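Local coordinates for spore coat polysaccharide biosynthesis protein SpsE (Bacillus subtilis, PDB 1VLI) that takes part in spore coat polysaccharide biosynthesis and probably acts as a sialic acid synthase-like enzyme of the NeuB family, at residues A[166-172]-A[310-315]. Coordinates in Å, arbitrary orientation, origin at the centre of the assembly. Numbering follows the deposited sequence.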
loop_
_atom_site.group_PDB
_atom_site.type_symbol
_atom_site.label_atom_id
_atom_site.label_comp_id
_atom_site.label_asym_id
_atom_site.label_seq_id
_atom_site.Cartn_x
_atom_site.Cartn_y
_atom_site.Cartn_z
ATOM N N ALA A 166 7.771 2.403 -1.029
ATOM C CA ALA A 166 8.327 3.687 -1.473
ATOM C C ALA A 166 9.176 4.287 -0.376
ATOM O O ALA A 166 8.745 4.369 0.788
ATOM C CB ALA A 166 7.252 4.661 -1.871
ATOM N N GLY A 167 10.389 4.695 -0.742
ATOM C CA GLY A 167 11.296 5.369 0.202
ATOM C C GLY A 167 11.901 4.516 1.315
ATOM O O GLY A 167 12.508 5.060 2.242
ATOM N N ALA A 168 11.754 3.190 1.210
ATOM C CA ALA A 168 12.153 2.259 2.260
ATOM C C ALA A 168 13.574 1.828 1.999
ATOM O O ALA A 168 14.039 1.877 0.867
ATOM C CB ALA A 168 11.241 1.040 2.281
ATOM N N GLU A 169 14.263 1.415 3.050
ATOM C CA GLU A 169 15.513 0.718 2.880
ATOM C C GLU A 169 15.275 -0.746 3.188
ATOM O O GLU A 169 14.160 -1.139 3.572
ATOM C CB GLU A 169 16.563 1.343 3.766
ATOM C CG GLU A 169 16.751 2.787 3.372
ATOM C CD GLU A 169 18.119 3.291 3.717
ATOM O OE1 GLU A 169 18.507 3.211 4.899
ATOM O OE2 GLU A 169 18.799 3.762 2.795
ATOM N N ILE A 170 16.304 -1.560 2.994
ATOM C CA ILE A 170 16.158 -3.012 3.071
ATOM C C ILE A 170 15.712 -3.505 4.471
ATOM O O ILE A 170 14.915 -4.452 4.605
ATOM C CB ILE A 170 17.425 -3.717 2.474
ATOM C CG1 ILE A 170 17.212 -5.217 2.265
ATOM C CG2 ILE A 170 18.697 -3.435 3.286
ATOM C CD1 ILE A 170 16.334 -5.557 1.117
ATOM N N SER A 171 16.160 -2.804 5.503
ATOM C CA SER A 171 15.827 -3.170 6.854
ATOM C C SER A 171 14.352 -2.937 7.172
ATOM O O SER A 171 13.766 -3.708 7.924
ATOM C CB SER A 171 16.724 -2.417 7.823
ATOM O OG SER A 171 16.773 -1.063 7.436
ATOM N N ASP A 172 13.743 -1.901 6.595
ATOM C CA ASP A 172 12.279 -1.684 6.762
ATOM C C ASP A 172 11.484 -2.796 6.086
ATOM O O ASP A 172 10.434 -3.267 6.605
ATOM C CB ASP A 172 11.844 -0.342 6.153
ATOM C CG ASP A 172 12.776 0.815 6.528
ATOM O OD1 ASP A 172 13.027 1.001 7.728
ATOM O OD2 ASP A 172 13.293 1.586 5.689
ATOM N N ILE A 310 11.593 10.187 3.104
ATOM C CA ILE A 310 10.218 10.103 3.579
ATOM C C ILE A 310 10.108 9.100 4.726
ATOM O O ILE A 310 9.170 9.143 5.528
ATOM C CB ILE A 310 9.257 9.742 2.418
ATOM C CG1 ILE A 310 9.862 8.664 1.512
ATOM C CG2 ILE A 310 8.899 10.992 1.601
ATOM C CD1 ILE A 310 8.843 8.033 0.557
ATOM N N ARG A 311 11.087 8.206 4.801
ATOM C CA ARG A 311 11.192 7.270 5.917
ATOM C C ARG A 311 11.403 7.957 7.276
ATOM O O ARG A 311 11.072 7.396 8.322
ATOM C CB ARG A 311 12.253 6.185 5.640
ATOM C CG ARG A 311 13.643 6.667 5.241
ATOM C CD ARG A 311 14.613 5.528 4.956
ATOM N NE ARG A 311 14.494 4.434 5.927
ATOM C CZ ARG A 311 15.106 4.398 7.111
ATOM N NH1 ARG A 311 15.898 5.396 7.501
ATOM N NH2 ARG A 311 14.932 3.355 7.912
ATOM N N ASN A 312 11.932 9.177 7.240
ATOM C CA ASN A 312 12.114 9.987 8.445
ATOM C C ASN A 312 10.912 10.890 8.763
ATOM O O ASN A 312 10.477 10.947 9.909
ATOM C CB ASN A 312 13.414 10.827 8.365
ATOM C CG ASN A 312 14.699 9.965 8.322
ATOM O OD1 ASN A 312 15.573 10.165 7.463
ATOM N ND2 ASN A 312 14.815 9.017 9.252
ATOM N N PHE A 313 10.389 11.579 7.745
ATOM C CA PHE A 313 9.305 12.560 7.914
ATOM C C PHE A 313 7.893 12.097 7.489
ATOM O O PHE A 313 6.925 12.826 7.736
ATOM C CB PHE A 313 9.661 13.924 7.258
ATOM C CG PHE A 313 9.370 14.013 5.753
ATOM C CD1 PHE A 313 8.090 14.358 5.280
ATOM C CD2 PHE A 313 10.386 13.793 4.810
ATOM C CE1 PHE A 313 7.817 14.444 3.889
ATOM C CE2 PHE A 313 10.124 13.885 3.417
ATOM C CZ PHE A 313 8.836 14.212 2.961
ATOM N N ALA A 314 7.767 10.916 6.860
ATOM C CA ALA A 314 6.457 10.465 6.345
ATOM C C ALA A 314 5.918 9.098 6.813
ATOM O O ALA A 314 4.685 8.902 6.807
ATOM C CB ALA A 314 6.395 10.575 4.811
ATOM N N TYR A 315 6.804 8.171 7.211
ATOM C CA TYR A 315 6.375 6.932 7.878
ATOM C C TYR A 315 5.714 7.236 9.212
ATOM O O TYR A 315 5.786 8.366 9.693
ATOM C CB TYR A 315 7.541 6.009 8.134
ATOM C CG TYR A 315 8.111 5.416 6.897
ATOM C CD1 TYR A 315 7.516 5.653 5.648
ATOM C CD2 TYR A 315 9.237 4.591 6.954
ATOM C CE1 TYR A 315 8.052 5.102 4.472
ATOM C CE2 TYR A 315 9.781 4.025 5.761
ATOM C CZ TYR A 315 9.182 4.299 4.545
ATOM O OH TYR A 315 9.670 3.759 3.393
#
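A polar, largely buried contact joins the loop after strand 161-164 and the first turn of helix 170-181 of the barrel to the short helix 310-313 and the residues that lead from it into strand 317-320. Its charged part is a bidentate salt bridge: R311 NH2 lies 3.0 Å from D172 OD1, and R311 NE 3.1 Å from D172 OD2, so the carboxylate meets the guanidinium edge-on. D172 OD2 also accepts a hydrogen bond from E169 N at 2.8 Å. Since E169 is the N-cap residue of helix 170-181, the carboxylate three residues on ties up its amide, as in the second half of a capping box, while holding R311 from the facing segment. E169 OE1 sits over one face of the guanidinium, 4.3 Å from R311 NH1, close enough for charge attraction but not for a hydrogen bond; the other carboxylate oxygen, E169 OE2, is hydrogen-bonded to T302 OG1. In this NeuB-family chain, strand 161-164 and helix 170-181 form a beta-alpha unit of the TIM barrel, and the contact ties the loop and the start of the helix to helix 310-313 and the residues after it. Deeper in, Y315 OH donates to A166 O at 2.8 Å, while A168 CB packs 3.3 Å from the same Y315 OH. G167 makes room for I310, whose CD1 comes within 3.6 Å of G167 CA; a CB there would clash with that methyl, and the residue's positive phi also favours glycine. The A166 side chain lies about 9 Å from the zinc ion bound by H226 and H248, which places the buried end of the contact near the metal site.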